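Local coordinates for protein adenylation domain (Streptomyces sp., PDB 5N9X) that is an adenylation domain of the ANL superfamily of AMP-binding enzymes that holds ATP and threonine side by side in one pocket, at residues A108-D113 / I164-G169; E373-L376 / L381-E384; D99-P104 / R510-K515. All coordinates share one frame; numbering follows the deposited sequence. Where two conformers were deposited one is given.

From the N terminus, interaction 3 opens first, in the loop 99-104 after strand 94-97, and closes only at 510-515, about four hundred residues later. The other two nest inside that long loop, one after the other and without crossing. Interaction 1 starts at once on helix 104-114 and closes at 164-169, on strand 161-167 and the first residues of the phosphate-binding loop. Interaction 2 is local, joining 373-376 to helix 379-385 across four residues. Interactions 1 and 2 meet where Leu376 CD2 lies 3.6 Å from Tyr166 OH. Interactions 1 and 3 share ATP, reached by Thr167 and Lys515, so the C-terminal region is tied to the larger N-terminal part.

Interaction 1 (A108-D113 / I164-G169); sequences AFIVTD and IIYTSG. With ATP (adenosine-5'-triphosphate), chain D.
CB of Tyr166 already faces helix 104-114, and with CG opposite the carbonyl carbon, next to the backbone N (chi1 -86°), the ring extends to Ile110 and to Asp113, which, with CG trans to its own N, brings its carboxylate to meet the phenol. Tyr166, Thr167, Ser168 and Gly169 open the glycine- and threonine-rich phosphate-binding loop, the signature motif of the ANL superfamily, so the contact joins the strand leading into that loop to a neighbouring helix. Helix and strand axes stay 10.9 Å apart, a gap bridged mainly by the tyrosine. Over one face of the Tyr166 ring lies Ile110, whose CG1 sits 3.7 Å from the centroid and only 8° off the normal, a well-centred CH-pi contact; its CG2 branch reaches further along the ring, 3.6 Å from CE1. The edge is used for polar contact: Tyr166 OH donates to Asp113 OD2 over 2.6 Å, and the oxygen lies near the ring plane, accepting through its anti lone pair with the carboxylate turned 75° from the ring. Asp113 OD1 is held in turn by a salt bridge to Arg378, which probably favours the ionised acid. Phe109 adds a looser touch, its CE2 standing 4.4 Å from Tyr166 CE2, while CB of Asp113 lies over one face of the Phe109 ring, toward its rim. Ile110 is backed from beyond the two segments by Val96 of strand 94-97 and by Leu98, and Ser114 of the same helix also touches the tyrosine. One residue on, the side chain leaves the strand in roughly the opposite direction, and Thr167 OG1 donates a hydrogen bond of 3.1 Å to O2G of ATP.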
loop_
_atom_site.group_PDB
_atom_site.type_symbol
_atom_site.label_atom_id
_atom_site.label_comp_id
_atom_site.label_asym_id
_atom_site.label_seq_id
_atom_site.Cartn_x
_atom_site.Cartn_y
_atom_site.Cartn_z
ATOM N N ALA A 108 16.721 8.091 -10.109
ATOM C CA ALA A 108 17.332 9.343 -10.526
ATOM C C ALA A 108 16.357 10.495 -10.442
ATOM O O ALA A 108 16.729 11.577 -10.033
ATOM C CB ALA A 108 17.878 9.219 -11.927
ATOM N N PHE A 109 15.101 10.246 -10.809
ATOM C CA PHE A 109 14.095 11.294 -10.765
ATOM C C PHE A 109 13.684 11.663 -9.360
ATOM O O PHE A 109 13.548 12.845 -9.044
ATOM C CB PHE A 109 12.838 10.906 -11.520
ATOM C CG PHE A 109 11.718 11.886 -11.320
ATOM C CD1 PHE A 109 11.748 13.117 -11.960
ATOM C CD2 PHE A 109 10.656 11.593 -10.473
ATOM C CE1 PHE A 109 10.735 14.033 -11.772
ATOM C CE2 PHE A 109 9.640 12.505 -10.279
ATOM C CZ PHE A 109 9.680 13.726 -10.935
ATOM N N ILE A 110 13.437 10.639 -8.546
ATOM C CA ILE A 110 13.043 10.819 -7.159
ATOM C C ILE A 110 14.162 11.461 -6.351
ATOM O O ILE A 110 13.905 12.375 -5.561
ATOM C CB ILE A 110 12.647 9.470 -6.494
ATOM C CG1 ILE A 110 11.306 8.982 -7.033
ATOM C CG2 ILE A 110 12.582 9.605 -4.981
ATOM C CD1 ILE A 110 11.151 7.508 -6.932
ATOM N N VAL A 111 15.396 10.988 -6.543
ATOM C CA VAL A 111 16.547 11.584 -5.868
ATOM C C VAL A 111 16.562 13.101 -6.084
ATOM O O VAL A 111 16.707 13.874 -5.125
ATOM C CB VAL A 111 17.893 10.989 -6.349
ATOM C CG1 VAL A 111 19.059 11.868 -5.866
ATOM C CG2 VAL A 111 18.055 9.550 -5.878
ATOM N N THR A 112 16.384 13.520 -7.336
ATOM C CA THR A 112 16.353 14.949 -7.676
ATOM C C THR A 112 15.055 15.652 -7.243
ATOM O O THR A 112 15.107 16.766 -6.713
ATOM C CB THR A 112 16.546 15.169 -9.190
ATOM O OG1 THR A 112 17.651 14.383 -9.660
ATOM C CG2 THR A 112 16.785 16.624 -9.494
ATOM N N ASP A 113 13.899 15.017 -7.459
ATOM C CA ASP A 113 12.625 15.634 -7.066
ATOM C C ASP A 113 12.542 15.856 -5.558
ATOM O O ASP A 113 12.056 16.882 -5.094
ATOM C CB ASP A 113 11.426 14.786 -7.530
ATOM C CG ASP A 113 10.087 15.519 -7.380
ATOM O OD1 ASP A 113 9.899 16.564 -8.037
ATOM O OD2 ASP A 113 9.218 15.044 -6.618
ATOM N N ILE A 164 8.552 10.115 2.757
ATOM C CA ILE A 164 8.079 10.575 1.491
ATOM C C ILE A 164 8.085 9.410 0.536
ATOM O O ILE A 164 9.128 8.902 0.108
ATOM C CB ILE A 164 8.916 11.734 0.972
ATOM C CG1 ILE A 164 8.615 12.944 1.827
ATOM C CG2 ILE A 164 8.588 12.018 -0.487
ATOM C CD1 ILE A 164 9.722 13.859 1.948
ATOM N N ILE A 165 6.871 8.966 0.265
ATOM C CA ILE A 165 6.630 7.818 -0.568
ATOM C C ILE A 165 6.039 8.312 -1.878
ATOM O O ILE A 165 5.227 9.238 -1.898
ATOM C CB ILE A 165 5.719 6.824 0.161
ATOM C CG1 ILE A 165 6.610 5.847 0.938
ATOM C CG2 ILE A 165 4.802 6.109 -0.808
ATOM C CD1 ILE A 165 5.875 4.727 1.649
ATOM N N TYR A 166 6.511 7.740 -2.974
ATOM C CA TYR A 166 6.087 8.171 -4.298
ATOM C C TYR A 166 4.985 7.291 -4.841
ATOM O O TYR A 166 5.094 6.068 -4.845
ATOM C CB TYR A 166 7.285 8.209 -5.250
ATOM C CG TYR A 166 8.027 9.517 -5.170
ATOM C CD1 TYR A 166 8.792 9.843 -4.060
ATOM C CD2 TYR A 166 7.931 10.444 -6.197
ATOM C CE1 TYR A 166 9.457 11.046 -3.993
ATOM C CE2 TYR A 166 8.583 11.636 -6.138
ATOM C CZ TYR A 166 9.343 11.934 -5.034
ATOM O OH TYR A 166 9.995 13.131 -4.964
ATOM N N THR A 167 3.904 7.937 -5.256
ATOM C CA THR A 167 2.792 7.239 -5.867
ATOM C C THR A 167 2.870 7.361 -7.388
ATOM O O THR A 167 3.640 8.169 -7.929
ATOM C CB THR A 167 1.451 7.772 -5.347
ATOM O OG1 THR A 167 1.208 9.099 -5.846
ATOM C CG2 THR A 167 1.439 7.776 -3.822
ATOM N N SER A 168 2.091 6.533 -8.071
ATOM C CA SER A 168 2.072 6.526 -9.521
ATOM C C SER A 168 1.324 7.737 -10.082
ATOM O O SER A 168 0.176 7.984 -9.721
ATOM C CB SER A 168 1.423 5.250 -10.040
ATOM O OG SER A 168 0.164 5.069 -9.427
ATOM N N GLY A 169 2.051 8.506 -10.882
ATOM C CA GLY A 169 1.445 9.538 -11.684
ATOM C C GLY A 169 1.111 8.987 -13.047
ATOM O O GLY A 169 1.981 8.621 -13.809
HETATM P PG ATP D . -2.127 7.554 -6.598
HETATM O O1G ATP D . -3.570 7.987 -6.831
HETATM O O2G ATP D . -1.153 8.093 -7.600
HETATM O O3G ATP D . -1.610 7.803 -5.192
HETATM P PB ATP D . -2.567 4.737 -5.939
HETATM O O1B ATP D . -4.090 4.857 -6.051
HETATM O O2B ATP D . -1.903 3.411 -6.129
HETATM O O3B ATP D . -2.041 5.932 -6.917
HETATM P PA ATP D . -2.079 4.564 -3.214
HETATM O O1A ATP D . -2.326 5.589 -2.132
HETATM O O2A ATP D . -0.928 3.582 -3.028
HETATM O O3A ATP D . -1.948 5.351 -4.595
HETATM O "O5'" ATP D . -3.421 3.719 -3.613
HETATM C "C5'" ATP D . -4.727 3.955 -3.087
HETATM C "C4'" ATP D . -5.789 3.549 -4.111
HETATM O "O4'" ATP D . -6.058 2.157 -4.052
HETATM C "C3'" ATP D . -7.116 4.276 -3.976
HETATM O "O3'" ATP D . -7.171 5.232 -5.029
HETATM C "C2'" ATP D . -8.182 3.229 -4.172
HETATM O "O2'" ATP D . -8.704 3.364 -5.491
HETATM C "C1'" ATP D . -7.468 1.897 -4.083
HETATM N N9 ATP D . -7.843 1.148 -2.844
HETATM C C8 ATP D . -7.116 1.106 -1.705
HETATM N N7 ATP D . -7.694 0.343 -0.749
HETATM C C5 ATP D . -8.830 -0.142 -1.281
HETATM C C6 ATP D . -9.912 -1.029 -0.798
HETATM N N6 ATP D . -9.871 -1.532 0.451
HETATM N N1 ATP D . -10.930 -1.300 -1.639
HETATM C C2 ATP D . -10.961 -0.758 -2.873
HETATM N N3 ATP D . -10.012 0.047 -3.401
HETATM C C4 ATP D . -8.931 0.393 -2.659
#

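Interaction 2 (E373-L376 / L381-E384); sequences EGYL and LTAE
Tyr375 and Thr382 make the polar link: Tyr375 N gives Thr382 OG1 a weak, bent hydrogen bond of 3.1 Å (133° at the hydrogen). The hydroxyl's stronger partner is the carbonyl O of Arg378, one turn back, so OG1 is held between the helix start and the preceding loop. Apolar contacts lie beside this bond. Leu381 swings CG away from its backbone N (chi1 -151°), laying CD2 3.7 Å from Tyr375 CE2 as the two side chains pass at a slant. Thr382 turns its other branch to the backbone, CG2 lying 3.7 Å from Gly374 CA; the glycine, at a phi of 102°, brings its main chain close to the helix. The Gly-Tyr-Leu run matches the end of a core sequence motif known in adenylation domains (A6); here helix 379-385 turns back on the loop that follows strand 362-367. Tyr375 also lies on Lys175 and Val177 of strand 175-180, with its side chain about 5 Å from ATP at the nearest. Beyond the ring, Tyr375 OH is hydrogen-bonded to Glu315 OE2, Arg385 NH1 and Tyr402 OH.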
loop_
_atom_site.group_PDB
_atom_site.type_symbol
_atom_site.label_atom_id
_atom_site.label_comp_id
_atom_site.label_asym_id
_atom_site.label_seq_id
_atom_site.Cartn_x
_atom_site.Cartn_y
_atom_site.Cartn_z
ATOM N N GLU A 373 -0.146 16.814 4.109
ATOM C CA GLU A 373 -0.161 18.243 3.845
ATOM C C GLU A 373 -0.050 18.579 2.363
ATOM O O GLU A 373 0.329 19.690 2.018
ATOM C CB GLU A 373 0.977 18.939 4.602
ATOM C CG GLU A 373 0.897 18.838 6.116
ATOM C CD GLU A 373 -0.297 19.558 6.738
ATOM O OE1 GLU A 373 -1.209 20.008 5.999
ATOM O OE2 GLU A 373 -0.333 19.646 7.990
ATOM N N GLY A 374 -0.366 17.626 1.494
ATOM C CA GLY A 374 -0.317 17.856 0.064
ATOM C C GLY A 374 0.916 17.260 -0.593
ATOM O O GLY A 374 1.834 16.817 0.090
ATOM N N TYR A 375 0.940 17.259 -1.925
ATOM C CA TYR A 375 2.053 16.682 -2.658
ATOM C C TYR A 375 3.305 17.519 -2.520
ATOM O O TYR A 375 3.241 18.713 -2.203
ATOM C CB TYR A 375 1.696 16.508 -4.141
ATOM C CG TYR A 375 0.510 15.601 -4.321
ATOM C CD1 TYR A 375 0.616 14.247 -4.076
ATOM C CD2 TYR A 375 -0.726 16.107 -4.701
ATOM C CE1 TYR A 375 -0.464 13.418 -4.217
ATOM C CE2 TYR A 375 -1.812 15.285 -4.846
ATOM C CZ TYR A 375 -1.672 13.942 -4.604
ATOM O OH TYR A 375 -2.741 13.127 -4.759
ATOM N N LEU A 376 4.441 16.861 -2.741
ATOM C CA LEU A 376 5.726 17.535 -2.830
ATOM C C LEU A 376 5.933 18.102 -4.242
ATOM O O LEU A 376 5.854 17.363 -5.235
ATOM C CB LEU A 376 6.855 16.565 -2.465
ATOM C CG LEU A 376 8.278 17.105 -2.550
ATOM C CD1 LEU A 376 8.678 17.678 -1.195
ATOM C CD2 LEU A 376 9.240 15.999 -2.988
ATOM N N LEU A 381 -1.685 20.417 -8.438
ATOM C CA LEU A 381 -2.401 19.207 -8.050
ATOM C C LEU A 381 -2.842 19.267 -6.589
ATOM O O LEU A 381 -3.948 18.838 -6.243
ATOM C CB LEU A 381 -1.553 17.960 -8.287
ATOM C CG LEU A 381 -2.491 16.790 -8.562
ATOM C CD1 LEU A 381 -3.191 16.981 -9.912
ATOM C CD2 LEU A 381 -1.767 15.455 -8.514
ATOM N N THR A 382 -1.991 19.820 -5.736
ATOM C CA THR A 382 -2.346 19.940 -4.327
ATOM C C THR A 382 -3.563 20.830 -4.183
ATOM O O THR A 382 -4.510 20.499 -3.475
ATOM C CB THR A 382 -1.203 20.515 -3.501
ATOM O OG1 THR A 382 -0.070 19.652 -3.626
ATOM C CG2 THR A 382 -1.625 20.611 -2.044
ATOM N N ALA A 383 -3.514 21.962 -4.874
ATOM C CA ALA A 383 -4.622 22.904 -4.930
ATOM C C ALA A 383 -5.942 22.221 -5.262
ATOM O O ALA A 383 -6.957 22.535 -4.664
ATOM C CB ALA A 383 -4.323 24.004 -5.957
ATOM N N GLU A 384 -5.920 21.288 -6.211
ATOM C CA GLU A 384 -7.134 20.615 -6.662
ATOM C C GLU A 384 -7.687 19.556 -5.723
ATOM O O GLU A 384 -8.903 19.457 -5.552
ATOM C CB GLU A 384 -6.908 19.958 -8.020
ATOM C CG GLU A 384 -6.641 20.903 -9.142
ATOM C CD GLU A 384 -6.034 20.190 -10.331
ATOM O OE1 GLU A 384 -5.403 20.867 -11.183
ATOM O OE2 GLU A 384 -6.158 18.940 -10.381
#

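Interaction 3 (D99-P104 / R510-K515); sequences DIRNPP and RTINGK. With ATP (adenosine-5'-triphosphate), chain D; THR (threonine), chain C.
The guanidinium of Arg101 carries Ile512 CG2 over one face, and CG of Asp99 lies above that same face near the rim, 4.0 Å from the plane. From its NH2 a weak hydrogen bond of 3.3 Å runs to Ile512 O. The carboxamide of Asn102 crosses the isoleucine at about a right angle, its OD1 3.3 Å from Ile512 CG2. The second branch of Ile512, with CG1 between N and the carbonyl carbon (chi1 56°), carries CD1 to within 3.5 Å of Asp99 CB. Ile512 thereby packs on the side chains of Asp99, Arg101 and Asn102, all in the type I turn 99-102. It projects from another type I turn, 511-514, which Asn513 braces: its OD1 takes Thr511 OG1 at 2.8 Å and, closing an Asx turn, Lys515 N, from opposite faces of the amide. Lys515 is the lysine of the Asn-Gly-Lys motif (A10) known from adenylation domains, and its NZ donates to O of the bound threonine (2.6 Å) and weakly to O2B of ATP. The contact thus sets the loop between strand 501-505 and helix 518-528 against the one joining strand 94-97 to helix 104-114, with Pro103 at that helix's N-cap.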
loop_
_atom_site.group_PDB
_atom_site.type_symbol
_atom_site.label_atom_id
_atom_site.label_comp_id
_atom_site.label_asym_id
_atom_site.label_seq_id
_atom_site.Cartn_x
_atom_site.Cartn_y
_atom_site.Cartn_z
ATOM N N ASP A 99 12.925 1.598 -3.925
ATOM C CA ASP A 99 12.930 0.160 -4.021
ATOM C C ASP A 99 13.961 -0.244 -5.069
ATOM O O ASP A 99 14.000 0.340 -6.139
ATOM C CB ASP A 99 11.558 -0.388 -4.389
ATOM C CG ASP A 99 11.515 -1.890 -4.292
ATOM O OD1 ASP A 99 12.097 -2.530 -5.171
ATOM O OD2 ASP A 99 10.907 -2.434 -3.346
ATOM N N ILE A 100 14.775 -1.254 -4.790
ATOM C CA ILE A 100 15.878 -1.572 -5.696
ATOM C C ILE A 100 15.448 -2.212 -7.051
ATOM O O ILE A 100 16.207 -2.150 -8.021
ATOM C CB ILE A 100 16.920 -2.450 -4.956
ATOM C CG1 ILE A 100 17.546 -1.634 -3.815
ATOM C CG2 ILE A 100 18.031 -2.908 -5.877
ATOM C CD1 ILE A 100 18.520 -2.394 -2.941
ATOM N N ARG A 101 14.234 -2.765 -7.163
ATOM C CA ARG A 101 13.758 -3.170 -8.497
ATOM C C ARG A 101 13.215 -1.964 -9.257
ATOM O O ARG A 101 12.796 -2.088 -10.407
ATOM C CB ARG A 101 12.687 -4.284 -8.456
ATOM C CG ARG A 101 11.963 -4.430 -7.162
ATOM C CD ARG A 101 11.284 -5.759 -6.927
ATOM N NE ARG A 101 10.545 -5.675 -5.669
ATOM C CZ ARG A 101 9.274 -5.309 -5.562
ATOM N NH1 ARG A 101 8.544 -5.052 -6.648
ATOM N NH2 ARG A 101 8.721 -5.246 -4.364
ATOM N N ASN A 102 13.219 -0.792 -8.631
ATOM C CA ASN A 102 12.900 0.422 -9.374
ATOM C C ASN A 102 13.990 0.670 -10.418
ATOM O O ASN A 102 15.181 0.627 -10.093
ATOM C CB ASN A 102 12.789 1.631 -8.442
ATOM C CG ASN A 102 11.398 1.816 -7.860
ATOM O OD1 ASN A 102 10.430 1.164 -8.265
ATOM N ND2 ASN A 102 11.297 2.723 -6.892
ATOM N N PRO A 103 13.583 0.928 -11.672
ATOM C CA PRO A 103 14.514 1.265 -12.754
ATOM C C PRO A 103 15.328 2.508 -12.425
ATOM O O PRO A 103 14.774 3.495 -11.943
ATOM C CB PRO A 103 13.592 1.514 -13.954
ATOM C CG PRO A 103 12.263 1.847 -13.355
ATOM C CD PRO A 103 12.180 1.021 -12.107
ATOM N N PRO A 104 16.637 2.458 -12.692
ATOM C CA PRO A 104 17.596 3.539 -12.447
ATOM C C PRO A 104 17.077 4.946 -12.773
ATOM O O PRO A 104 17.393 5.876 -12.029
ATOM C CB PRO A 104 18.766 3.170 -13.364
ATOM C CG PRO A 104 18.716 1.695 -13.438
ATOM C CD PRO A 104 17.256 1.333 -13.414
ATOM N N ARG A 510 3.937 -5.278 -12.978
ATOM C CA ARG A 510 3.635 -4.904 -11.600
ATOM C C ARG A 510 4.473 -3.727 -11.126
ATOM O O ARG A 510 5.697 -3.767 -11.248
ATOM C CB ARG A 510 3.917 -6.082 -10.664
ATOM C CG ARG A 510 3.166 -7.364 -10.920
ATOM C CD ARG A 510 1.707 -7.310 -10.552
ATOM N NE ARG A 510 1.072 -8.582 -10.868
ATOM C CZ ARG A 510 -0.235 -8.792 -10.828
ATOM N NH1 ARG A 510 -1.047 -7.824 -10.432
ATOM N NH2 ARG A 510 -0.730 -9.974 -11.156
ATOM N N THR A 511 3.819 -2.702 -10.565
ATOM C CA THR A 511 4.508 -1.680 -9.776
ATOM C C THR A 511 4.938 -2.316 -8.435
ATOM O O THR A 511 4.439 -3.380 -8.070
ATOM C CB THR A 511 3.625 -0.429 -9.537
ATOM O OG1 THR A 511 2.281 -0.834 -9.298
ATOM C CG2 THR A 511 3.636 0.493 -10.755
ATOM N N ILE A 512 5.866 -1.686 -7.717
ATOM C CA ILE A 512 6.515 -2.341 -6.575
ATOM C C ILE A 512 5.572 -2.648 -5.402
ATOM O O ILE A 512 5.916 -3.446 -4.530
ATOM C CB ILE A 512 7.702 -1.499 -6.049
ATOM C CG1 ILE A 512 7.239 -0.105 -5.695
ATOM C CG2 ILE A 512 8.832 -1.446 -7.064
ATOM C CD1 ILE A 512 8.372 0.826 -5.358
ATOM N N ASN A 513 4.396 -2.024 -5.390
ATOM C CA ASN A 513 3.351 -2.336 -4.421
ATOM C C ASN A 513 2.534 -3.579 -4.790
ATOM O O ASN A 513 1.486 -3.838 -4.190
ATOM C CB ASN A 513 2.394 -1.146 -4.266
ATOM C CG ASN A 513 1.626 -0.808 -5.558
ATOM O OD1 ASN A 513 1.763 -1.479 -6.589
ATOM N ND2 ASN A 513 0.816 0.248 -5.496
ATOM N N GLY A 514 2.980 -4.305 -5.815
ATOM C CA GLY A 514 2.265 -5.469 -6.312
ATOM C C GLY A 514 0.979 -5.263 -7.116
ATOM O O GLY A 514 0.367 -6.245 -7.553
ATOM N N LYS A 515 0.540 -4.021 -7.312
ATOM C CA LYS A 515 -0.613 -3.792 -8.197
ATOM C C LYS A 515 -0.248 -3.889 -9.693
ATOM O O LYS A 515 0.922 -3.749 -10.079
ATOM C CB LYS A 515 -1.266 -2.430 -7.918
ATOM C CG LYS A 515 -1.814 -2.281 -6.528
ATOM C CD LYS A 515 -2.223 -0.846 -6.252
ATOM C CE LYS A 515 -2.347 -0.594 -4.769
ATOM N NZ LYS A 515 -2.876 0.753 -4.472
HETATM P PG ATP D . -2.127 7.554 -6.598
HETATM O O1G ATP D . -3.570 7.987 -6.831
HETATM O O2G ATP D . -1.153 8.093 -7.600
HETATM O O3G ATP D . -1.610 7.803 -5.192
HETATM P PB ATP D . -2.567 4.737 -5.939
HETATM O O1B ATP D . -4.090 4.857 -6.051
HETATM O O2B ATP D . -1.903 3.411 -6.129
HETATM O O3B ATP D . -2.041 5.932 -6.917
HETATM P PA ATP D . -2.079 4.564 -3.214
HETATM O O1A ATP D . -2.326 5.589 -2.132
HETATM O O2A ATP D . -0.928 3.582 -3.028
HETATM O O3A ATP D . -1.948 5.351 -4.595
HETATM O "O5'" ATP D . -3.421 3.719 -3.613
HETATM C "C5'" ATP D . -4.727 3.955 -3.087
HETATM C "C4'" ATP D . -5.789 3.549 -4.111
HETATM O "O4'" ATP D . -6.058 2.157 -4.052
HETATM C "C3'" ATP D . -7.116 4.276 -3.976
HETATM O "O3'" ATP D . -7.171 5.232 -5.029
HETATM C "C2'" ATP D . -8.182 3.229 -4.172
HETATM O "O2'" ATP D . -8.704 3.364 -5.491
HETATM C "C1'" ATP D . -7.468 1.897 -4.083
HETATM N N9 ATP D . -7.843 1.148 -2.844
HETATM C C8 ATP D . -7.116 1.106 -1.705
HETATM N N7 ATP D . -7.694 0.343 -0.749
HETATM C C5 ATP D . -8.830 -0.142 -1.281
HETATM C C6 ATP D . -9.912 -1.029 -0.798
HETATM N N6 ATP D . -9.871 -1.532 0.451
HETATM N N1 ATP D . -10.930 -1.300 -1.639
HETATM C C2 ATP D . -10.961 -0.758 -2.873
HETATM N N3 ATP D . -10.012 0.047 -3.401
HETATM C C4 ATP D . -8.931 0.393 -2.659
HETATM N N THR C . -2.088 2.725 1.265
HETATM C CA THR C . -2.052 1.511 0.436
HETATM C C THR C . -2.399 1.935 -0.962
HETATM O O THR C . -2.316 1.235 -1.991
HETATM C CB THR C . -3.055 0.428 0.897
HETATM O OG1 THR C . -4.357 1.016 1.095
HETATM C CG2 THR C . -2.572 -0.232 2.183
HETATM O OXT THR C . -2.821 3.083 -0.994
#